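PDB 1HJQ: beta-1,4-galactanase from Humicola insolens, which hydrolyses beta-1,4-galactosidic linkages in type I arabinogalactans, as an endo-type galactanase of glycoside hydrolase family 53. Local coordinates for residues V130-E135 / I175-D180; F206-V211 / E240-E245; I136-L141 / Q188-T193; R45-V50 / N79-D84. All coordinates share one frame; numbering follows the deposited sequence.

Contact 1 (V130-E135 / I175-D180); sequences VSIGNE and IMVHLD
V130 and M176 begin the contact, with M176 N bound to V130 O at 2.7 Å; one step on, I132 N reaches M176 O at 3.0 Å. Two parallel bridges result, V130 with I175 and S131 with M176, and then the strands, inclined at 51°, lose regular pairing. The buried part is where I132, H178 and E135 pack. I132 has CG1 between its backbone N and carbonyl carbon (chi1 44°), and the branch carries CD1 across to I175 CG2, 4.0 Å away. H178 slides its ring under the turning chain: E135 N lies over one face, while N134 OD1 meets the rim in the ring plane, 3.4 Å from CD2. E135 runs alongside, CG 3.3 Å from H178 NE2 and carboxylate inclined at 46° to the ring; NE2 is bonded to E245 OE2, which fixes the imidazole. The N134 amide, almost upright to that ring, gives ND2 to the carbonyl of A87. The looser, partly exposed end is E135 OE2 against D180 CB at 3.3 Å, where the carboxylates turn to separate partners, E135 to S212 and D180 to T137. An Asn-Glu pair just beyond the fourth barrel strand, with the glutamate as proton donor, is a hallmark of clan GH-A. Strands 75-80 and 208-212 flank the pair in the sheet, helix 150-165 covers I132 and I175, and helix 185-198 packs on V177 and L179.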
loop_
_atom_site.group_PDB
_atom_site.type_symbol
_atom_site.label_atom_id
_atom_site.label_comp_id
_atom_site.label_asym_id
_atom_site.label_seq_id
_atom_site.Cartn_x
_atom_site.Cartn_y
_atom_site.Cartn_z
ATOM N N VAL A 130 -4.341 6.873 5.247
ATOM C CA VAL A 130 -2.969 7.367 5.194
ATOM C C VAL A 130 -2.069 6.403 5.949
ATOM O O VAL A 130 -2.296 6.137 7.131
ATOM C CB VAL A 130 -2.803 8.743 5.883
ATOM C CG1 VAL A 130 -1.403 9.279 5.632
ATOM C CG2 VAL A 130 -3.830 9.717 5.375
ATOM N N SER A 131 -1.061 5.863 5.278
ATOM C CA SER A 131 -0.135 4.980 5.969
ATOM C C SER A 131 1.072 5.843 6.285
ATOM O O SER A 131 1.633 6.489 5.401
ATOM C CB SER A 131 0.280 3.780 5.100
ATOM O OG SER A 131 1.186 4.151 4.079
ATOM N N ILE A 132 1.442 5.894 7.556
ATOM C CA ILE A 132 2.588 6.680 7.946
ATOM C C ILE A 132 3.833 5.811 7.786
ATOM O O ILE A 132 4.413 5.325 8.756
ATOM C CB ILE A 132 2.433 7.174 9.391
ATOM C CG1 ILE A 132 1.914 6.041 10.279
ATOM C CG2 ILE A 132 1.465 8.346 9.428
ATOM C CD1 ILE A 132 1.794 6.416 11.739
ATOM N N GLY A 133 4.227 5.610 6.536
ATOM C CA GLY A 133 5.387 4.796 6.239
ATOM C C GLY A 133 4.996 3.704 5.266
ATOM O O GLY A 133 3.804 3.500 5.016
ATOM N N ASN A 134 5.990 3.009 4.711
ATOM C CA ASN A 134 5.735 1.924 3.766
ATOM C C ASN A 134 6.554 0.687 4.127
ATOM O O ASN A 134 7.783 0.702 4.029
ATOM C CB ASN A 134 6.094 2.353 2.348
ATOM C CG ASN A 134 5.668 1.326 1.311
ATOM O OD1 ASN A 134 4.485 1.220 0.982
ATOM N ND2 ASN A 134 6.631 0.548 0.808
ATOM N N GLU A 135 5.873 -0.387 4.523
ATOM C CA GLU A 135 6.545 -1.626 4.906
ATOM C C GLU A 135 7.680 -1.299 5.878
ATOM O O GLU A 135 8.827 -1.693 5.658
ATOM C CB GLU A 135 7.120 -2.347 3.674
ATOM C CG GLU A 135 6.094 -2.756 2.625
ATOM C CD GLU A 135 6.633 -3.791 1.630
ATOM O OE1 GLU A 135 7.735 -3.587 1.080
ATOM O OE2 GLU A 135 5.951 -4.809 1.389
ATOM N N ILE A 175 -5.648 6.390 10.069
ATOM C CA ILE A 175 -4.200 6.326 10.075
ATOM C C ILE A 175 -3.783 4.866 10.110
ATOM O O ILE A 175 -4.242 4.100 10.954
ATOM C CB ILE A 175 -3.638 7.093 11.277
ATOM C CG1 ILE A 175 -4.119 8.548 11.203
ATOM C CG2 ILE A 175 -2.118 7.018 11.274
ATOM C CD1 ILE A 175 -3.854 9.371 12.453
ATOM N N MET A 176 -2.914 4.493 9.178
ATOM C CA MET A 176 -2.462 3.116 9.057
ATOM C C MET A 176 -0.956 2.911 9.214
ATOM O O MET A 176 -0.156 3.748 8.808
ATOM C CB MET A 176 -2.893 2.563 7.688
ATOM C CG MET A 176 -2.320 1.195 7.357
ATOM S SD MET A 176 -2.409 0.805 5.607
ATOM C CE MET A 176 -4.189 0.547 5.400
ATOM N N VAL A 177 -0.590 1.786 9.822
ATOM C CA VAL A 177 0.806 1.403 9.989
ATOM C C VAL A 177 0.940 0.205 9.058
ATOM O O VAL A 177 0.183 -0.762 9.157
ATOM C CB VAL A 177 1.138 1.006 11.445
ATOM C CG1 VAL A 177 2.526 0.360 11.505
ATOM C CG2 VAL A 177 1.110 2.250 12.331
ATOM N N HIS A 178 1.891 0.299 8.137
ATOM C CA HIS A 178 2.109 -0.722 7.124
ATOM C C HIS A 178 3.390 -1.528 7.309
ATOM O O HIS A 178 4.492 -0.977 7.339
ATOM C CB HIS A 178 2.090 -0.041 5.746
ATOM C CG HIS A 178 2.414 -0.949 4.601
ATOM N ND1 HIS A 178 2.282 -2.319 4.674
ATOM C CD2 HIS A 178 2.839 -0.677 3.345
ATOM C CE1 HIS A 178 2.616 -2.853 3.512
ATOM N NE2 HIS A 178 2.957 -1.878 2.689
ATOM N N LEU A 179 3.221 -2.840 7.435
ATOM C CA LEU A 179 4.330 -3.774 7.604
ATOM C C LEU A 179 4.226 -4.799 6.487
ATOM O O LEU A 179 3.134 -5.050 5.986
ATOM C CB LEU A 179 4.218 -4.491 8.950
ATOM C CG LEU A 179 4.861 -3.912 10.212
ATOM C CD1 LEU A 179 4.596 -2.441 10.331
ATOM C CD2 LEU A 179 4.314 -4.658 11.417
ATOM N N ASP A 180 5.349 -5.389 6.092
ATOM C CA ASP A 180 5.329 -6.402 5.042
ATOM C C ASP A 180 5.142 -7.760 5.720
ATOM O O ASP A 180 5.004 -7.819 6.941
ATOM C CB ASP A 180 6.633 -6.356 4.223
ATOM C CG ASP A 180 7.805 -7.066 4.909
ATOM O OD1 ASP A 180 8.061 -6.812 6.110
ATOM O OD2 ASP A 180 8.479 -7.874 4.226
#

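Contact 2 (F206-V211 / E240-E245); sequences FDMMGV and EVAVVE
M208 to V211 pair one-to-one with E240 to V243 as parallel strands inclined at 34°, joined by five backbone hydrogen bonds that run from E240 N to D207 O at one end to V244 N to V211 O, 2.9 Å, at the other. Between them M209 N reaches E240 O at 2.9 Å and V211 N reaches A242 O at 2.8 Å. On the helix-facing side, V211 CG2 crosses to V243 CG2 at 4.1 Å, and M209 CB lies near V241 CG2; helix 223-237 covers M209 and V241. The other face carries M208, E240, A242 and G210, of which A242 and G210 are small. M208 bends at its last torsion (chi3 81°), which brings CE to 4.3 Å from A242 CB. Next along that side comes G210, where V244 CG1 approaches the bare CA to 3.9 Å and occupies the room a side chain would need. E240 starts the strand with a salt bridge to K174. This is a beta-alpha-beta unit of the barrel, and its second strand delivers the nucleophile E245 at the catalytic end. The chemistry is thus divided: backbone bonds and apolar groups build the interior, while the E245 carboxylate is gripped from outside the pair, one oxygen by Y214 and the other by R45 and H178, which together would limit its rotation.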
loop_
_atom_site.group_PDB
_atom_site.type_symbol
_atom_site.label_atom_id
_atom_site.label_comp_id
_atom_site.label_asym_id
_atom_site.label_seq_id
_atom_site.Cartn_x
_atom_site.Cartn_y
_atom_site.Cartn_z
ATOM N N PHE A 206 -3.347 5.493 15.952
ATOM C CA PHE A 206 -3.587 4.905 14.640
ATOM C C PHE A 206 -4.861 4.093 14.597
ATOM O O PHE A 206 -5.398 3.711 15.628
ATOM C CB PHE A 206 -2.391 4.067 14.168
ATOM C CG PHE A 206 -2.195 2.784 14.911
ATOM C CD1 PHE A 206 -1.873 2.782 16.262
ATOM C CD2 PHE A 206 -2.246 1.570 14.233
ATOM C CE1 PHE A 206 -1.596 1.585 16.925
ATOM C CE2 PHE A 206 -1.973 0.377 14.883
ATOM C CZ PHE A 206 -1.645 0.386 16.232
ATOM N N ASP A 207 -5.343 3.829 13.390
ATOM C CA ASP A 207 -6.597 3.109 13.224
ATOM C C ASP A 207 -6.493 1.817 12.435
ATOM O O ASP A 207 -7.288 0.897 12.626
ATOM C CB ASP A 207 -7.606 4.026 12.535
ATOM C CG ASP A 207 -7.607 5.423 13.122
ATOM O OD1 ASP A 207 -7.937 5.565 14.317
ATOM O OD2 ASP A 207 -7.270 6.378 12.394
ATOM N N MET A 208 -5.518 1.742 11.545
ATOM C CA MET A 208 -5.385 0.553 10.727
ATOM C C MET A 208 -4.009 -0.073 10.774
ATOM O O MET A 208 -3.013 0.570 11.107
ATOM C CB MET A 208 -5.717 0.870 9.261
ATOM C CG MET A 208 -7.093 1.481 9.018
ATOM S SD MET A 208 -7.472 1.685 7.255
ATOM C CE MET A 208 -7.984 0.026 6.845
ATOM N N MET A 209 -3.986 -1.354 10.441
ATOM C CA MET A 209 -2.769 -2.121 10.354
ATOM C C MET A 209 -2.875 -2.747 8.971
ATOM O O MET A 209 -3.759 -3.579 8.720
ATOM C CB MET A 209 -2.710 -3.197 11.437
ATOM C CG MET A 209 -2.381 -2.661 12.822
ATOM S SD MET A 209 -2.196 -3.984 14.053
ATOM C CE MET A 209 -1.847 -3.038 15.562
ATOM N N GLY A 210 -2.006 -2.301 8.063
ATOM C CA GLY A 210 -1.999 -2.827 6.709
ATOM C C GLY A 210 -0.845 -3.796 6.544
ATOM O O GLY A 210 0.157 -3.674 7.244
ATOM N N VAL A 211 -0.977 -4.761 5.633
ATOM C CA VAL A 211 0.086 -5.736 5.413
ATOM C C VAL A 211 0.279 -6.095 3.953
ATOM O O VAL A 211 -0.656 -6.072 3.163
ATOM C CB VAL A 211 -0.177 -7.063 6.164
ATOM C CG1 VAL A 211 -0.410 -6.792 7.628
ATOM C CG2 VAL A 211 -1.366 -7.793 5.552
ATOM N N GLU A 240 -8.528 -2.054 12.538
ATOM C CA GLU A 240 -9.025 -2.584 11.266
ATOM C C GLU A 240 -7.790 -3.060 10.496
ATOM O O GLU A 240 -6.710 -2.470 10.594
ATOM C CB GLU A 240 -9.762 -1.515 10.454
ATOM C CG GLU A 240 -11.074 -1.048 11.059
ATOM C CD GLU A 240 -11.899 -0.224 10.082
ATOM O OE1 GLU A 240 -11.362 0.757 9.529
ATOM O OE2 GLU A 240 -13.085 -0.557 9.863
ATOM N N VAL A 241 -7.952 -4.125 9.728
ATOM C CA VAL A 241 -6.835 -4.694 8.994
ATOM C C VAL A 241 -7.065 -4.724 7.487
ATOM O O VAL A 241 -8.206 -4.666 7.021
ATOM C CB VAL A 241 -6.568 -6.122 9.515
ATOM C CG1 VAL A 241 -5.583 -6.822 8.644
ATOM C CG2 VAL A 241 -6.042 -6.055 10.925
ATOM N N ALA A 242 -5.982 -4.819 6.721
ATOM C CA ALA A 242 -6.106 -4.860 5.272
ATOM C C ALA A 242 -4.820 -5.256 4.572
ATOM O O ALA A 242 -3.719 -4.972 5.051
ATOM C CB ALA A 242 -6.567 -3.499 4.749
ATOM N N VAL A 243 -4.970 -5.935 3.441
ATOM C CA VAL A 243 -3.824 -6.316 2.631
ATOM C C VAL A 243 -3.682 -5.125 1.700
ATOM O O VAL A 243 -4.535 -4.887 0.840
ATOM C CB VAL A 243 -4.097 -7.577 1.805
ATOM C CG1 VAL A 243 -3.031 -7.735 0.744
ATOM C CG2 VAL A 243 -4.120 -8.788 2.713
ATOM N N VAL A 244 -2.621 -4.356 1.894
ATOM C CA VAL A 244 -2.411 -3.170 1.085
ATOM C C VAL A 244 -1.505 -3.416 -0.113
ATOM O O VAL A 244 -1.226 -2.498 -0.885
ATOM C CB VAL A 244 -1.851 -2.027 1.954
ATOM C CG1 VAL A 244 -2.806 -1.760 3.098
ATOM C CG2 VAL A 244 -0.497 -2.391 2.498
ATOM N N GLU A 245 -1.072 -4.663 -0.276
ATOM C CA GLU A 245 -0.198 -5.033 -1.380
ATOM C C GLU A 245 -0.208 -6.527 -1.685
ATOM O O GLU A 245 0.046 -7.355 -0.806
ATOM C CB GLU A 245 1.242 -4.643 -1.072
ATOM C CG GLU A 245 1.630 -3.233 -1.392
ATOM C CD GLU A 245 3.108 -3.009 -1.150
ATOM O OE1 GLU A 245 3.915 -3.862 -1.584
ATOM O OE2 GLU A 245 3.466 -1.988 -0.531
#

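Contact 3 (I136-L141 / Q188-T193); sequences ITQGLL and QNWWYT
W191 sends its indole off the helix toward the loop at I136, with CG anti to the backbone N (chi1 -161°). The six-membered ring meets the aliphatic branch, and the five-membered ring lies by the loop backbone. I136 crosses the ring obliquely and sets CD1 3.9 Å from W191 CZ2. At the other end of the indole, T137 O lies near the ring plane, 3.1 Å from W191 CD1, and I136 O stands 3.2 Å from W191 NE1. That same I136 O accepts G139 N at 2.7 Å, a bond that keeps the loop tightly turned. W190, one residue earlier on helix 185-198, approaches with its benzo end: CZ3 is 3.7 Å from T137 O, and CH2 is 4.1 Å from Q138 NE2. Although the Q138 and W190 side chains run nearly at right angles, amide and ring planes differ by just 20°. Q138 OE1 is bonded to T147, and W150 meets both tryptophans edge-to-face. An alanine in place of W191 would probably open a gap beside I136 and leave W150 without one of its aromatic mates. The loop follows the proton donor, and T137 OG1 ties it to D180. What seats the loop on W191 is therefore mainly van der Waals: the apolar touch of I136, and the T137 carbonyl at the CD1 edge, which is perhaps a weakly polar C-H to oxygen approach at most.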
loop_
_atom_site.group_PDB
_atom_site.type_symbol
_atom_site.label_atom_id
_atom_site.label_comp_id
_atom_site.label_asym_id
_atom_site.label_seq_id
_atom_site.Cartn_x
_atom_site.Cartn_y
_atom_site.Cartn_z
ATOM N N ILE A 136 7.352 -0.572 6.943
ATOM C CA ILE A 136 8.342 -0.174 7.935
ATOM C C ILE A 136 8.699 -1.257 8.960
ATOM O O ILE A 136 9.002 -0.949 10.108
ATOM C CB ILE A 136 7.886 1.103 8.684
ATOM C CG1 ILE A 136 6.517 0.878 9.345
ATOM C CG2 ILE A 136 7.821 2.268 7.707
ATOM C CD1 ILE A 136 5.968 2.091 10.115
ATOM N N THR A 137 8.695 -2.518 8.530
ATOM C CA THR A 137 9.017 -3.639 9.409
ATOM C C THR A 137 10.361 -3.483 10.117
ATOM O O THR A 137 10.507 -3.882 11.272
ATOM C CB THR A 137 9.063 -4.956 8.640
ATOM O OG1 THR A 137 7.912 -5.060 7.795
ATOM C CG2 THR A 137 9.087 -6.114 9.609
ATOM N N GLN A 138 11.351 -2.939 9.417
ATOM C CA GLN A 138 12.664 -2.727 10.019
ATOM C C GLN A 138 12.784 -1.251 10.383
ATOM O O GLN A 138 13.885 -0.691 10.433
ATOM C CB GLN A 138 13.791 -3.115 9.053
ATOM C CG GLN A 138 13.854 -4.602 8.700
ATOM C CD GLN A 138 13.776 -5.514 9.926
ATOM O OE1 GLN A 138 14.555 -5.381 10.872
ATOM N NE2 GLN A 138 12.829 -6.451 9.905
ATOM N N GLY A 139 11.635 -0.627 10.626
ATOM C CA GLY A 139 11.622 0.777 10.988
ATOM C C GLY A 139 11.594 1.709 9.788
ATOM O O GLY A 139 11.398 1.270 8.654
ATOM N N LEU A 140 11.796 2.999 10.050
ATOM C CA LEU A 140 11.790 4.018 9.009
ATOM C C LEU A 140 12.795 5.103 9.353
ATOM O O LEU A 140 13.355 5.109 10.446
ATOM C CB LEU A 140 10.402 4.654 8.890
ATOM C CG LEU A 140 9.935 5.556 10.039
ATOM C CD1 LEU A 140 8.677 6.291 9.624
ATOM C CD2 LEU A 140 9.671 4.741 11.288
ATOM N N LEU A 141 13.014 6.017 8.411
ATOM C CA LEU A 141 13.933 7.136 8.599
ATOM C C LEU A 141 15.255 6.755 9.267
ATOM O O LEU A 141 15.608 7.285 10.324
ATOM C CB LEU A 141 13.226 8.230 9.402
ATOM C CG LEU A 141 12.091 8.887 8.608
ATOM C CD1 LEU A 141 11.271 9.817 9.493
ATOM C CD2 LEU A 141 12.691 9.637 7.423
ATOM N N GLN A 188 4.670 -9.516 12.880
ATOM C CA GLN A 188 3.606 -8.555 13.218
ATOM C C GLN A 188 3.483 -8.305 14.725
ATOM O O GLN A 188 3.204 -7.177 15.160
ATOM C CB GLN A 188 2.255 -9.043 12.743
ATOM C CG GLN A 188 2.129 -9.338 11.233
ATOM C CD GLN A 188 2.632 -8.215 10.331
ATOM O OE1 GLN A 188 2.404 -7.015 10.579
ATOM N NE2 GLN A 188 3.291 -8.609 9.250
ATOM N N ASN A 189 3.689 -9.374 15.504
ATOM C CA ASN A 189 3.602 -9.365 16.969
ATOM C C ASN A 189 4.834 -8.688 17.566
ATOM O O ASN A 189 4.689 -7.790 18.392
ATOM C CB ASN A 189 3.443 -10.813 17.511
ATOM C CG ASN A 189 3.195 -10.857 19.024
ATOM O OD1 ASN A 189 2.847 -9.838 19.623
ATOM N ND2 ASN A 189 3.348 -12.038 19.638
ATOM N N TRP A 190 6.027 -9.140 17.178
ATOM C CA TRP A 190 7.295 -8.564 17.635
ATOM C C TRP A 190 7.324 -7.039 17.422
ATOM O O TRP A 190 7.605 -6.255 18.333
ATOM C CB TRP A 190 8.418 -9.237 16.844
ATOM C CG TRP A 190 9.717 -8.521 16.785
ATOM C CD1 TRP A 190 10.666 -8.480 17.755
ATOM C CD2 TRP A 190 10.256 -7.810 15.660
ATOM N NE1 TRP A 190 11.771 -7.797 17.308
ATOM C CE2 TRP A 190 11.546 -7.374 16.023
ATOM C CE3 TRP A 190 9.775 -7.502 14.379
ATOM C CZ2 TRP A 190 12.369 -6.645 15.152
ATOM C CZ3 TRP A 190 10.598 -6.772 13.506
ATOM C CH2 TRP A 190 11.879 -6.356 13.903
ATOM N N TRP A 191 7.028 -6.624 16.202
ATOM C CA TRP A 191 7.031 -5.213 15.868
ATOM C C TRP A 191 6.082 -4.358 16.713
ATOM O O TRP A 191 6.521 -3.478 17.463
ATOM C CB TRP A 191 6.681 -5.018 14.397
ATOM C CG TRP A 191 7.108 -3.688 13.893
ATOM C CD1 TRP A 191 8.321 -3.367 13.354
ATOM C CD2 TRP A 191 6.340 -2.482 13.899
ATOM N NE1 TRP A 191 8.357 -2.036 13.018
ATOM C CE2 TRP A 191 7.151 -1.467 13.341
ATOM C CE3 TRP A 191 5.045 -2.158 14.322
ATOM C CZ2 TRP A 191 6.709 -0.152 13.192
ATOM C CZ3 TRP A 191 4.608 -0.857 14.176
ATOM C CH2 TRP A 191 5.438 0.134 13.614
ATOM N N TYR A 192 4.781 -4.601 16.585
ATOM C CA TYR A 192 3.799 -3.815 17.327
ATOM C C TYR A 192 4.024 -3.849 18.835
ATOM O O TYR A 192 3.890 -2.827 19.515
ATOM C CB TYR A 192 2.378 -4.279 16.978
ATOM C CG TYR A 192 1.912 -3.823 15.605
ATOM C CD1 TYR A 192 1.632 -2.471 15.350
ATOM C CD2 TYR A 192 1.762 -4.734 14.561
ATOM C CE1 TYR A 192 1.213 -2.046 14.095
ATOM C CE2 TYR A 192 1.343 -4.323 13.299
ATOM C CZ TYR A 192 1.068 -2.977 13.070
ATOM O OH TYR A 192 0.635 -2.571 11.823
ATOM N N THR A 193 4.372 -5.017 19.359
ATOM C CA THR A 193 4.619 -5.143 20.784
ATOM C C THR A 193 5.714 -4.161 21.197
ATOM O O THR A 193 5.526 -3.326 22.085
ATOM C CB THR A 193 5.066 -6.575 21.145
ATOM O OG1 THR A 193 3.959 -7.471 20.980
ATOM C CG2 THR A 193 5.575 -6.634 22.595
#

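Contact 4 (R45-V50 / N79-D84); sequences RQRVWV and NFHYSD
The second and third barrel strands, joined by helix 59-71 in a beta-alpha-beta crossover, meet here as R47 pairs with N79 and V48 with F80. N79 N binds Q46 O at 2.7 Å, and V48 N binds N79 O. On the helix side V48 CB rests 4.0 Å from F80 CD1. On the barrel side the R45 guanidinium stacks on the N79 amide, the planes 22° apart, and besides reaching E245 forms a salt bridge with D8. Toward the C-terminal ends of the strands, on the catalytic side of this TIM barrel, W49 directs its pyrrole edge at the face of H81 in a T-shaped pair, NE1 3.2 Å above the imidazole plane and the rings inclined at 60°. H81 ND1 is bonded to A87. An alanine at W49 would probably remove the edge-to-face partner and open a gap over that face of H81. A water bridges V48 O and Y82 N, 2.8 Å from the latter, and V50 N reaches S83 O at 2.9 Å.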
loop_
_atom_site.group_PDB
_atom_site.type_symbol
_atom_site.label_atom_id
_atom_site.label_comp_id
_atom_site.label_asym_id
_atom_site.label_seq_id
_atom_site.Cartn_x
_atom_site.Cartn_y
_atom_site.Cartn_z
ATOM N N ARG A 45 -4.511 3.536 -4.285
ATOM C CA ARG A 45 -3.422 3.742 -3.341
ATOM C C ARG A 45 -2.347 4.502 -4.106
ATOM O O ARG A 45 -2.019 4.146 -5.234
ATOM C CB ARG A 45 -2.898 2.385 -2.869
ATOM C CG ARG A 45 -1.728 2.415 -1.894
ATOM C CD ARG A 45 -1.419 0.996 -1.455
ATOM N NE ARG A 45 -0.282 0.890 -0.548
ATOM C CZ ARG A 45 0.952 0.565 -0.921
ATOM N NH1 ARG A 45 1.230 0.312 -2.192
ATOM N NH2 ARG A 45 1.910 0.480 -0.013
ATOM N N GLN A 46 -1.813 5.563 -3.511
ATOM C CA GLN A 46 -0.784 6.354 -4.179
ATOM C C GLN A 46 0.429 6.546 -3.274
ATOM O O GLN A 46 0.293 6.949 -2.122
ATOM C CB GLN A 46 -1.351 7.724 -4.590
ATOM C CG GLN A 46 -2.567 7.665 -5.539
ATOM C CD GLN A 46 -3.014 9.047 -6.008
ATOM O OE1 GLN A 46 -3.957 9.179 -6.783
ATOM N NE2 GLN A 46 -2.330 10.085 -5.532
ATOM N N ARG A 47 1.613 6.243 -3.788
ATOM C CA ARG A 47 2.825 6.406 -3.000
ATOM C C ARG A 47 3.306 7.853 -3.080
ATOM O O ARG A 47 3.231 8.481 -4.134
ATOM C CB ARG A 47 3.914 5.447 -3.492
ATOM C CG ARG A 47 4.156 5.469 -4.992
ATOM C CD ARG A 47 5.451 4.734 -5.345
ATOM N NE ARG A 47 5.617 4.572 -6.785
ATOM C CZ ARG A 47 4.958 3.670 -7.506
ATOM N NH1 ARG A 47 4.100 2.853 -6.908
ATOM N NH2 ARG A 47 5.153 3.583 -8.814
ATOM N N VAL A 48 3.793 8.378 -1.959
ATOM C CA VAL A 48 4.272 9.752 -1.900
ATOM C C VAL A 48 5.710 9.838 -1.408
ATOM O O VAL A 48 6.025 9.374 -0.312
ATOM C CB VAL A 48 3.396 10.594 -0.964
ATOM C CG1 VAL A 48 3.804 12.057 -1.032
ATOM C CG2 VAL A 48 1.943 10.420 -1.334
ATOM N N TRP A 49 6.579 10.422 -2.231
ATOM C CA TRP A 49 7.987 10.592 -1.883
ATOM C C TRP A 49 8.261 12.064 -1.593
ATOM O O TRP A 49 7.632 12.951 -2.183
ATOM C CB TRP A 49 8.891 10.104 -3.022
ATOM C CG TRP A 49 8.791 8.629 -3.284
ATOM C CD1 TRP A 49 8.131 7.701 -2.523
ATOM C CD2 TRP A 49 9.378 7.907 -4.372
ATOM N NE1 TRP A 49 8.273 6.451 -3.073
ATOM C CE2 TRP A 49 9.035 6.548 -4.207
ATOM C CE3 TRP A 49 10.165 8.277 -5.473
ATOM C CZ2 TRP A 49 9.452 5.556 -5.101
ATOM C CZ3 TRP A 49 10.578 7.290 -6.360
ATOM C CH2 TRP A 49 10.221 5.947 -6.168
ATOM N N VAL A 50 9.201 12.310 -0.680
ATOM C CA VAL A 50 9.571 13.661 -0.266
ATOM C C VAL A 50 10.163 14.494 -1.408
ATOM O O VAL A 50 9.460 15.302 -2.019
ATOM C CB VAL A 50 10.578 13.607 0.913
ATOM C CG1 VAL A 50 10.812 15.001 1.479
ATOM C CG2 VAL A 50 10.049 12.683 2.002
ATOM N N ASN A 79 -0.076 6.782 0.578
ATOM C CA ASN A 79 0.980 5.926 1.096
ATOM C C ASN A 79 2.315 6.662 1.195
ATOM O O ASN A 79 3.057 6.745 0.217
ATOM C CB ASN A 79 1.088 4.711 0.167
ATOM C CG ASN A 79 2.355 3.903 0.368
ATOM O OD1 ASN A 79 2.862 3.329 -0.586
ATOM N ND2 ASN A 79 2.859 3.840 1.596
ATOM N N PHE A 80 2.607 7.195 2.379
ATOM C CA PHE A 80 3.851 7.920 2.637
ATOM C C PHE A 80 5.023 6.966 2.746
ATOM O O PHE A 80 4.952 6.001 3.497
ATOM C CB PHE A 80 3.779 8.686 3.963
ATOM C CG PHE A 80 3.067 10.001 3.878
ATOM C CD1 PHE A 80 3.497 10.984 2.989
ATOM C CD2 PHE A 80 1.971 10.266 4.692
ATOM C CE1 PHE A 80 2.846 12.208 2.909
ATOM C CE2 PHE A 80 1.315 11.489 4.616
ATOM C CZ PHE A 80 1.757 12.461 3.719
ATOM N N HIS A 81 6.098 7.232 2.012
ATOM C CA HIS A 81 7.282 6.391 2.107
ATOM C C HIS A 81 8.290 7.093 3.007
ATOM O O HIS A 81 9.245 6.478 3.482
ATOM C CB HIS A 81 7.922 6.148 0.734
ATOM C CG HIS A 81 7.248 5.084 -0.072
ATOM N ND1 HIS A 81 7.951 4.130 -0.778
ATOM C CD2 HIS A 81 5.937 4.833 -0.302
ATOM C CE1 HIS A 81 7.102 3.337 -1.408
ATOM N NE2 HIS A 81 5.875 3.742 -1.136
ATOM N N TYR A 82 8.065 8.382 3.241
ATOM C CA TYR A 82 8.956 9.191 4.069
ATOM C C TYR A 82 10.401 8.993 3.654
ATOM O O TYR A 82 11.282 8.765 4.484
ATOM C CB TYR A 82 8.785 8.845 5.548
ATOM C CG TYR A 82 7.427 9.217 6.089
ATOM C CD1 TYR A 82 6.854 10.457 5.780
ATOM C CD2 TYR A 82 6.730 8.358 6.934
ATOM C CE1 TYR A 82 5.632 10.833 6.300
ATOM C CE2 TYR A 82 5.505 8.725 7.465
ATOM C CZ TYR A 82 4.961 9.969 7.146
ATOM O OH TYR A 82 3.757 10.363 7.694
ATOM N N SER A 83 10.622 9.089 2.349
ATOM C CA SER A 83 11.935 8.933 1.755
ATOM C C SER A 83 11.903 9.618 0.384
ATOM O O SER A 83 10.824 9.934 -0.120
ATOM C CB SER A 83 12.240 7.442 1.604
ATOM O OG SER A 83 13.548 7.231 1.116
ATOM N N ASP A 84 13.067 9.869 -0.215
ATOM C CA ASP A 84 13.083 10.503 -1.532
ATOM C C ASP A 84 12.840 9.421 -2.564
ATOM O O ASP A 84 12.405 9.689 -3.679
ATOM C CB ASP A 84 14.436 11.157 -1.832
ATOM C CG ASP A 84 14.682 12.408 -1.015
ATOM O OD1 ASP A 84 13.701 13.007 -0.521
ATOM O OD2 ASP A 84 15.864 12.796 -0.889
HETATM O O HOH W 1 4.547 1.129 -1.975
HETATM O O HOH W 2 6.585 10.396 1.904
#

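Contacts 1, 2 and 4 are strand pairings of one closed parallel barrel, whereas contact 3 lies farther out, where a loop meets a helix. All four are largely buried, with partly exposed residues at their margins. Contact 1 adjoins contact 2 through neighbouring strands 174-179 and 208-212, and contact 4 through strands 129-132 and 75-80. Backbone bonding is most regular in contact 2; contacts 1 and 4 soon give way to polar and aromatic groups at the catalytic end, and contact 3 relies on tryptophans. Charged and polar side chains thus gather where the three barrel contacts converge on the active site, while contact 3, behind the proton donor's loop, is mostly apolar.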